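Local atomic coordinates of hypothetical protein (Psychrobacter arcticus, PDB entry 2I9W), a protein that is of unknown function but binds two zinc ions through cysteine clusters, one of them in a SEC-C motif, flanking an NTF2-like domain. Residues L56-R60 and Y71-T76. Numbering follows the deposited sequence.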
loop_
_atom_site.group_PDB
_atom_site.type_symbol
_atom_site.label_atom_id
_atom_site.label_comp_id
_atom_site.label_asym_id
_atom_site.label_seq_id
_atom_site.Cartn_x
_atom_site.Cartn_y
_atom_site.Cartn_z
ATOM N N LEU A 56 -5.344 -2.656 -1.707
ATOM C CA LEU A 56 -4.597 -1.454 -1.341
ATOM C C LEU A 56 -3.095 -1.527 -1.681
ATOM O O LEU A 56 -2.531 -0.597 -2.268
ATOM C CB LEU A 56 -4.794 -1.080 0.139
ATOM C CG LEU A 56 -4.217 0.296 0.562
ATOM C CD1 LEU A 56 -5.022 1.462 -0.110
ATOM C CD2 LEU A 56 -4.133 0.452 2.077
HETATM N N MSE A 57 -2.480 -2.663 -1.361
HETATM C CA MSE A 57 -1.074 -2.877 -1.595
HETATM C C MSE A 57 -0.756 -2.721 -3.090
HETATM O O MSE A 57 0.247 -2.102 -3.468
HETATM C CB MSE A 57 -0.717 -4.258 -1.045
HETATM C CG MSE A 57 0.736 -4.638 -1.085
HETATM SE SE MSE A 57 1.315 -5.197 -2.845
HETATM C CE MSE A 57 -0.206 -6.252 -3.407
ATOM N N ARG A 58 -1.609 -3.302 -3.951
ATOM C CA ARG A 58 -1.429 -3.168 -5.410
ATOM C C ARG A 58 -1.476 -1.723 -5.841
ATOM O O ARG A 58 -0.625 -1.257 -6.611
ATOM C CB ARG A 58 -2.497 -3.949 -6.172
ATOM C CG ARG A 58 -2.242 -5.411 -6.169
ATOM C CD ARG A 58 -3.455 -6.166 -6.682
ATOM N NE ARG A 58 -3.222 -7.605 -6.774
ATOM C CZ ARG A 58 -2.541 -8.210 -7.749
ATOM N NH1 ARG A 58 -1.985 -7.528 -8.754
ATOM N NH2 ARG A 58 -2.419 -9.531 -7.720
ATOM N N THR A 59 -2.484 -1.005 -5.359
ATOM C CA THR A 59 -2.585 0.448 -5.691
ATOM C C THR A 59 -1.370 1.227 -5.190
ATOM O O THR A 59 -0.943 2.167 -5.845
ATOM C CB THR A 59 -3.917 1.113 -5.176
ATOM O OG1 THR A 59 -3.944 1.095 -3.723
ATOM C CG2 THR A 59 -5.152 0.410 -5.797
ATOM N N ARG A 60 -0.818 0.861 -4.038
ATOM C CA ARG A 60 0.409 1.542 -3.573
ATOM C C ARG A 60 1.624 1.271 -4.482
ATOM O O ARG A 60 2.351 2.161 -4.851
ATOM C CB ARG A 60 0.688 1.224 -2.105
ATOM C CG ARG A 60 -0.357 1.761 -1.098
ATOM C CD ARG A 60 -0.048 1.244 0.332
ATOM N NE ARG A 60 1.348 1.486 0.756
ATOM C CZ ARG A 60 1.820 2.628 1.247
ATOM N NH1 ARG A 60 1.016 3.676 1.409
ATOM N NH2 ARG A 60 3.105 2.709 1.584
ATOM N N TYR A 71 -0.586 9.746 -2.997
ATOM C CA TYR A 71 -1.336 8.508 -2.743
ATOM C C TYR A 71 -0.646 7.645 -1.662
ATOM O O TYR A 71 -1.296 7.095 -0.786
ATOM C CB TYR A 71 -1.542 7.702 -4.040
ATOM C CG TYR A 71 -2.484 6.554 -3.873
ATOM C CD1 TYR A 71 -3.851 6.755 -3.925
ATOM C CD2 TYR A 71 -2.017 5.260 -3.634
ATOM C CE1 TYR A 71 -4.716 5.717 -3.723
ATOM C CE2 TYR A 71 -2.886 4.192 -3.444
ATOM C CZ TYR A 71 -4.251 4.430 -3.506
ATOM O OH TYR A 71 -5.178 3.432 -3.308
ATOM N N ILE A 72 0.663 7.564 -1.700
ATOM C CA ILE A 72 1.435 6.773 -0.746
ATOM C C ILE A 72 1.259 7.355 0.683
ATOM O O ILE A 72 1.007 6.633 1.642
ATOM C CB ILE A 72 2.959 6.713 -1.155
ATOM C CG1 ILE A 72 3.117 6.033 -2.509
ATOM C CG2 ILE A 72 3.803 5.992 -0.110
ATOM C CD1 ILE A 72 2.577 4.572 -2.541
ATOM N N VAL A 73 1.366 8.671 0.799
ATOM C CA VAL A 73 1.114 9.304 2.105
ATOM C C VAL A 73 -0.321 9.062 2.609
ATOM O O VAL A 73 -0.519 8.620 3.756
ATOM C CB VAL A 73 1.386 10.810 2.088
ATOM C CG1 VAL A 73 1.030 11.424 3.470
ATOM C CG2 VAL A 73 2.844 11.082 1.707
ATOM N N LYS A 74 -1.327 9.307 1.764
ATOM C CA LYS A 74 -2.703 9.333 2.221
ATOM C C LYS A 74 -3.225 7.934 2.490
ATOM O O LYS A 74 -4.234 7.802 3.145
ATOM C CB LYS A 74 -3.639 10.037 1.223
ATOM C CG LYS A 74 -3.319 11.527 0.974
ATOM C CD LYS A 74 -3.665 12.385 2.167
ATOM N N THR A 75 -2.547 6.900 1.993
ATOM C CA THR A 75 -2.951 5.546 2.328
ATOM C C THR A 75 -2.094 4.963 3.468
ATOM O O THR A 75 -2.201 3.756 3.736
ATOM C CB THR A 75 -2.923 4.578 1.107
ATOM O OG1 THR A 75 -1.622 4.549 0.512
ATOM C CG2 THR A 75 -3.981 5.008 0.042
ATOM N N THR A 76 -1.237 5.780 4.088
ATOM C CA THR A 76 -0.532 5.391 5.308
ATOM C C THR A 76 -1.376 5.757 6.521
ATOM O O THR A 76 -2.106 6.762 6.487
ATOM C CB THR A 76 0.827 6.080 5.371
ATOM O OG1 THR A 76 1.553 5.743 4.205
ATOM C CG2 THR A 76 1.667 5.619 6.589
HETATM O O HOH W 1 4.131 4.796 3.472
#
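R60 reaches from helix 53-66 to the end of helix 69-74, where its NH1 is gripped twice: 3.0 Å from I72 O, with an N-H...O angle of 139°, and 2.9 Å from T75 OG1. Both oxygens lie at the edge of the guanidinium, near its plane, and the bond to I72 O uses an in-plane lone pair of that carbonyl. A bend at chi3 (52°), after an extended chi2, brings the guanidinium round to the helix end. I72 CD1 sits over one face of the guanidinium, 4.3 Å above its centre, and a water joins R60 NH2 to T76 OG1. I72 O also accepts from T76 OG1, and T75 OG1 donates to Y71 O, so both oxygens that R60 grips are already held by the turn in which T75 leaves helical geometry. The two helices form a hairpin in the NTF2-like (cystatin-like) domain, whose curved antiparallel sheet T75 meets through backbone bonding to F153. Without the guanidinium, as with an alanine here, I72 O and T75 OG1 would probably lose their donor from helix 53-66, and a gap would be likely to open beside I72. On the other flank, Y71 and T59 cross at about a right angle: CG of Y71 stands anti to its N (chi1 -171°), bringing OH to 2.7 Å from T59 OG1, which itself donates to L56 O. T75 CG2 lies 3.6 Å above one face of the Y71 ring, toward its rim, and packs against L56 CD1 at 3.7 Å. T59 also touches C30, a ligand of the N-terminal zinc ion, while H34 meets the Y71 ring edge-to-face and bonds to T59 O.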